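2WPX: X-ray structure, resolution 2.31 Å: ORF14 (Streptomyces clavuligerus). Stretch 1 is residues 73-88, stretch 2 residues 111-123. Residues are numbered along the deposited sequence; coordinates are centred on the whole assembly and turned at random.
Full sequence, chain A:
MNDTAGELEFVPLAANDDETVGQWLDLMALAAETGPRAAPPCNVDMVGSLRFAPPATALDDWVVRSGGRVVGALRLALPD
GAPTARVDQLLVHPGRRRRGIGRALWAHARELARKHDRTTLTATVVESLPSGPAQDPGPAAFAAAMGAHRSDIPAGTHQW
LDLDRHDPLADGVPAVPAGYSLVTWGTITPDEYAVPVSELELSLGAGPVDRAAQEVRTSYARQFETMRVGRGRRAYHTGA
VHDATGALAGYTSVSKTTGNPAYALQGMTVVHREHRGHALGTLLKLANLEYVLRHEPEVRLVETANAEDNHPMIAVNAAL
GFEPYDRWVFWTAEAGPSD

Stretch 1 (73-88) ALRLALPDGAPTARVD
Stretch 2 (111-123) ELARKHDRTTLTA

The most unusual feature is the Arg118 guanidinium, held among backbone carbonyls of residues 79-84. With chi1 to chi3 m, m, t and chi4 98°, Arg118 NH1 donates to Thr84 O at 2.6 Å (149°), near the guanidinium plane, and weakly to Pro79 O at 3.0 Å; Ala82 O covers one face, Leu78 CB the opposite face. Arg118 NE donates to His116 O at 3.0 Å, and water 1 accepts from Arg118 NH2 at 2.8 Å while donating to Leu78 O and Asp80 OD2, each at 2.8 Å. The type II turn Pro79-Ala82 places Gly81 at phi 74°, favouring glycine.

Strands 84-87 and 120-123 run parallel, pairing Thr84-Thr120, Ala85-Leu121 and Arg86-Thr122 (CA-CA 4.8-4.9 Å). The ladder is Ala85 N to Thr120 O 2.7 Å, Thr122 N to Ala85 O 2.9 Å and Val87 N to Thr122 O 2.8 Å (178°).

Thr84, Arg86, Thr120 and Thr122 share the partly exposed face, tolerating polar groups. On the other, Ala85 CB meets Leu121 CD1 at 3.5 Å and Ala113 CB at 3.9 Å. With Leu74, Leu76 and Leu112 these are buried, apolar side chains having no polar group to satisfy.

Strand 73-79 lies 26° from helix 111-115. Leu74 (t,p) CD2 reaches Leu112 CD1 at 3.7 Å; Leu76 (m,t) CD1 reaches Leu112 CB at 3.8 Å. Leu78 (m,m) CG sits 4.1 Å from the His116 ring centroid, over its face.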

# COMPACT_ATOMS: atom_id res chain seq x y z
N ALA A 73 5.97 -17.86 -4.18
CA ALA A 73 4.60 -17.44 -4.41
C ALA A 73 4.64 -16.35 -5.45
O ALA A 73 5.55 -15.56 -5.46
CB ALA A 73 4.00 -16.92 -3.13
N LEU A 74 3.67 -16.35 -6.34
CA LEU A 74 3.52 -15.27 -7.30
C LEU A 74 2.10 -14.74 -7.27
O LEU A 74 1.20 -15.51 -7.40
CB LEU A 74 3.77 -15.81 -8.71
CG LEU A 74 3.40 -14.92 -9.90
CD1 LEU A 74 4.39 -13.77 -10.04
CD2 LEU A 74 3.33 -15.77 -11.19
N ARG A 75 1.89 -13.44 -7.15
CA ARG A 75 0.52 -12.93 -7.15
C ARG A 75 0.43 -11.82 -8.18
O ARG A 75 1.21 -10.87 -8.14
CB ARG A 75 0.14 -12.38 -5.76
CG ARG A 75 0.31 -13.39 -4.58
CD ARG A 75 -0.58 -12.99 -3.33
NE ARG A 75 -2.03 -12.87 -3.64
CZ ARG A 75 -2.89 -12.26 -2.85
NH1 ARG A 75 -2.47 -11.75 -1.69
NH2 ARG A 75 -4.17 -12.15 -3.19
N LEU A 76 -0.52 -11.94 -9.11
CA LEU A 76 -0.79 -10.88 -10.05
C LEU A 76 -2.08 -10.19 -9.76
O LEU A 76 -3.05 -10.83 -9.37
CB LEU A 76 -0.92 -11.43 -11.46
CG LEU A 76 0.39 -11.86 -12.11
CD1 LEU A 76 0.16 -11.90 -13.59
CD2 LEU A 76 1.58 -10.96 -11.72
N ALA A 77 -2.12 -8.90 -10.01
CA ALA A 77 -3.41 -8.17 -9.94
C ALA A 77 -3.67 -7.69 -11.33
O ALA A 77 -2.79 -7.13 -11.97
CB ALA A 77 -3.35 -6.98 -8.93
N LEU A 78 -4.87 -7.95 -11.82
CA LEU A 78 -5.21 -7.57 -13.19
C LEU A 78 -6.30 -6.52 -13.15
O LEU A 78 -7.46 -6.85 -12.90
CB LEU A 78 -5.71 -8.79 -14.01
CG LEU A 78 -4.77 -9.98 -14.27
CD1 LEU A 78 -3.41 -9.62 -14.79
CD2 LEU A 78 -4.66 -10.85 -13.07
N PRO A 79 -5.94 -5.26 -13.39
CA PRO A 79 -6.99 -4.24 -13.48
C PRO A 79 -7.93 -4.50 -14.67
O PRO A 79 -7.47 -4.62 -15.82
CB PRO A 79 -6.20 -2.94 -13.72
CG PRO A 79 -4.75 -3.29 -13.36
CD PRO A 79 -4.61 -4.73 -13.71
N ASP A 80 -9.23 -4.60 -14.43
CA ASP A 80 -10.16 -4.84 -15.54
C ASP A 80 -9.92 -3.86 -16.68
O ASP A 80 -9.71 -2.69 -16.41
CB ASP A 80 -11.62 -4.71 -15.08
CG ASP A 80 -11.99 -5.75 -14.09
OD1 ASP A 80 -12.81 -5.46 -13.20
OD2 ASP A 80 -11.44 -6.86 -14.18
N GLY A 81 -9.96 -4.34 -17.93
CA GLY A 81 -9.94 -3.45 -19.10
C GLY A 81 -8.59 -2.80 -19.41
O GLY A 81 -8.49 -1.99 -20.30
N ALA A 82 -7.55 -3.16 -18.67
CA ALA A 82 -6.26 -2.49 -18.83
C ALA A 82 -5.26 -3.46 -19.43
O ALA A 82 -5.37 -4.68 -19.26
CB ALA A 82 -5.74 -1.97 -17.50
N PRO A 83 -4.28 -2.93 -20.12
CA PRO A 83 -3.23 -3.70 -20.78
C PRO A 83 -2.09 -4.13 -19.82
O PRO A 83 -1.09 -4.70 -20.25
CB PRO A 83 -2.72 -2.70 -21.83
CG PRO A 83 -2.85 -1.38 -21.09
CD PRO A 83 -4.23 -1.51 -20.52
N THR A 84 -2.26 -3.90 -18.54
CA THR A 84 -1.22 -4.14 -17.55
C THR A 84 -1.49 -5.33 -16.63
O THR A 84 -2.63 -5.66 -16.31
CB THR A 84 -1.15 -2.90 -16.63
OG1 THR A 84 -0.32 -1.91 -17.27
CG2 THR A 84 -0.56 -3.26 -15.33
N ALA A 85 -0.42 -5.96 -16.19
CA ALA A 85 -0.51 -6.92 -15.11
C ALA A 85 0.50 -6.52 -14.05
O ALA A 85 1.70 -6.41 -14.36
CB ALA A 85 -0.23 -8.27 -15.61
N ARG A 86 0.02 -6.35 -12.82
CA ARG A 86 0.83 -5.88 -11.75
C ARG A 86 1.28 -7.03 -10.81
O ARG A 86 0.45 -7.83 -10.34
CB ARG A 86 0.05 -4.88 -10.95
CG ARG A 86 0.72 -4.60 -9.64
CD ARG A 86 0.21 -3.31 -9.02
NE ARG A 86 -1.21 -3.04 -9.31
CZ ARG A 86 -2.21 -3.48 -8.54
NH1 ARG A 86 -1.92 -4.23 -7.48
NH2 ARG A 86 -3.49 -3.18 -8.84
N VAL A 87 2.58 -7.07 -10.51
CA VAL A 87 3.09 -8.10 -9.62
C VAL A 87 2.89 -7.71 -8.19
O VAL A 87 3.63 -6.92 -7.68
CB VAL A 87 4.58 -8.42 -9.89
CG1 VAL A 87 5.07 -9.51 -8.94
CG2 VAL A 87 4.73 -8.89 -11.34
N ASP A 88 1.87 -8.26 -7.52
CA ASP A 88 1.62 -7.82 -6.16
C ASP A 88 2.49 -8.61 -5.20
O ASP A 88 2.68 -8.18 -4.07
CB ASP A 88 0.17 -7.99 -5.79
CG ASP A 88 -0.64 -6.75 -6.09
OD1 ASP A 88 -1.88 -6.84 -5.93
OD2 ASP A 88 -0.08 -5.66 -6.41
N GLU A 111 3.92 -15.47 -18.67
CA GLU A 111 2.90 -16.38 -19.20
C GLU A 111 1.44 -16.04 -18.73
O GLU A 111 0.50 -16.05 -19.55
CB GLU A 111 3.27 -17.80 -18.80
CG GLU A 111 2.45 -18.87 -19.45
CD GLU A 111 3.19 -20.22 -19.40
OE1 GLU A 111 3.24 -20.84 -18.30
OE2 GLU A 111 3.71 -20.66 -20.46
N LEU A 112 1.27 -15.74 -17.43
CA LEU A 112 -0.07 -15.39 -16.88
C LEU A 112 -0.53 -14.05 -17.46
O LEU A 112 -1.67 -13.92 -17.88
CB LEU A 112 -0.04 -15.31 -15.36
CG LEU A 112 0.12 -16.64 -14.61
CD1 LEU A 112 0.20 -16.35 -13.08
CD2 LEU A 112 -0.99 -17.73 -14.99
N ALA A 113 0.38 -13.09 -17.58
CA ALA A 113 0.04 -11.81 -18.19
C ALA A 113 -0.43 -12.00 -19.61
O ALA A 113 -1.39 -11.35 -20.04
CB ALA A 113 1.20 -10.86 -18.16
N ARG A 114 0.25 -12.88 -20.32
CA ARG A 114 -0.07 -13.16 -21.69
C ARG A 114 -1.43 -13.88 -21.80
O ARG A 114 -2.23 -13.62 -22.70
CB ARG A 114 1.05 -14.00 -22.31
CG ARG A 114 1.88 -13.23 -23.27
CD ARG A 114 3.28 -13.75 -23.54
NE ARG A 114 3.52 -15.15 -23.24
CZ ARG A 114 4.66 -15.59 -22.68
NH1 ARG A 114 5.62 -14.73 -22.38
NH2 ARG A 114 4.85 -16.87 -22.43
N LYS A 115 -1.72 -14.77 -20.87
CA LYS A 115 -3.00 -15.49 -20.89
C LYS A 115 -4.17 -14.49 -20.71
O LYS A 115 -5.25 -14.66 -21.28
CB LYS A 115 -2.98 -16.56 -19.79
CG LYS A 115 -4.28 -17.23 -19.60
CD LYS A 115 -4.21 -18.20 -18.45
CE LYS A 115 -4.32 -17.47 -17.15
NZ LYS A 115 -5.08 -18.43 -16.30
N HIS A 116 -3.91 -13.44 -19.93
CA HIS A 116 -4.87 -12.40 -19.64
C HIS A 116 -4.80 -11.19 -20.61
O HIS A 116 -5.37 -10.13 -20.32
CB HIS A 116 -4.61 -11.88 -18.22
CG HIS A 116 -5.03 -12.82 -17.13
ND1 HIS A 116 -6.35 -13.08 -16.86
CD2 HIS A 116 -4.31 -13.54 -16.24
CE1 HIS A 116 -6.44 -13.91 -15.84
NE2 HIS A 116 -5.21 -14.20 -15.43
N ASP A 117 -4.09 -11.34 -21.73
CA ASP A 117 -3.99 -10.29 -22.77
C ASP A 117 -3.31 -9.02 -22.30
O ASP A 117 -3.59 -7.94 -22.82
CB ASP A 117 -5.35 -9.97 -23.36
CG ASP A 117 -6.08 -11.21 -23.83
OD1 ASP A 117 -7.22 -11.47 -23.36
OD2 ASP A 117 -5.47 -11.98 -24.61
N ARG A 118 -2.41 -9.14 -21.34
CA ARG A 118 -1.67 -8.00 -20.83
C ARG A 118 -0.35 -7.97 -21.58
O ARG A 118 0.34 -9.01 -21.72
CB ARG A 118 -1.43 -8.14 -19.31
CG ARG A 118 -2.72 -8.40 -18.56
CD ARG A 118 -3.82 -7.43 -18.99
NE ARG A 118 -5.17 -7.75 -18.49
CZ ARG A 118 -5.75 -7.21 -17.42
NH1 ARG A 118 -5.10 -6.36 -16.63
NH2 ARG A 118 -6.99 -7.56 -17.11
N THR A 119 -0.04 -6.79 -22.07
CA THR A 119 1.19 -6.51 -22.76
C THR A 119 2.36 -6.25 -21.79
O THR A 119 3.54 -6.46 -22.15
CB THR A 119 1.02 -5.22 -23.61
OG1 THR A 119 -0.05 -5.43 -24.54
CG2 THR A 119 2.29 -4.89 -24.38
N THR A 120 2.04 -5.77 -20.59
CA THR A 120 3.06 -5.17 -19.71
C THR A 120 2.94 -5.72 -18.26
O THR A 120 1.83 -5.90 -17.72
CB THR A 120 2.96 -3.62 -19.68
OG1 THR A 120 3.30 -3.09 -20.96
CG2 THR A 120 3.94 -3.04 -18.70
N LEU A 121 4.09 -6.00 -17.66
CA LEU A 121 4.14 -6.45 -16.29
C LEU A 121 4.76 -5.29 -15.50
O LEU A 121 5.72 -4.67 -15.96
CB LEU A 121 5.03 -7.65 -16.25
CG LEU A 121 4.67 -8.92 -15.53
CD1 LEU A 121 3.16 -9.18 -15.32
CD2 LEU A 121 5.36 -10.04 -16.29
N THR A 122 4.16 -4.92 -14.37
CA THR A 122 4.72 -3.80 -13.58
C THR A 122 4.91 -4.23 -12.16
O THR A 122 4.27 -5.18 -11.66
CB THR A 122 3.88 -2.48 -13.59
OG1 THR A 122 2.69 -2.64 -12.82
CG2 THR A 122 3.49 -2.03 -15.02
N ALA A 123 5.79 -3.51 -11.49
CA ALA A 123 6.30 -3.95 -10.24
C ALA A 123 6.80 -2.79 -9.40
O ALA A 123 7.35 -1.82 -9.93
CB ALA A 123 7.46 -4.97 -10.50
O HOH W 1 -8.91 -7.77 -15.06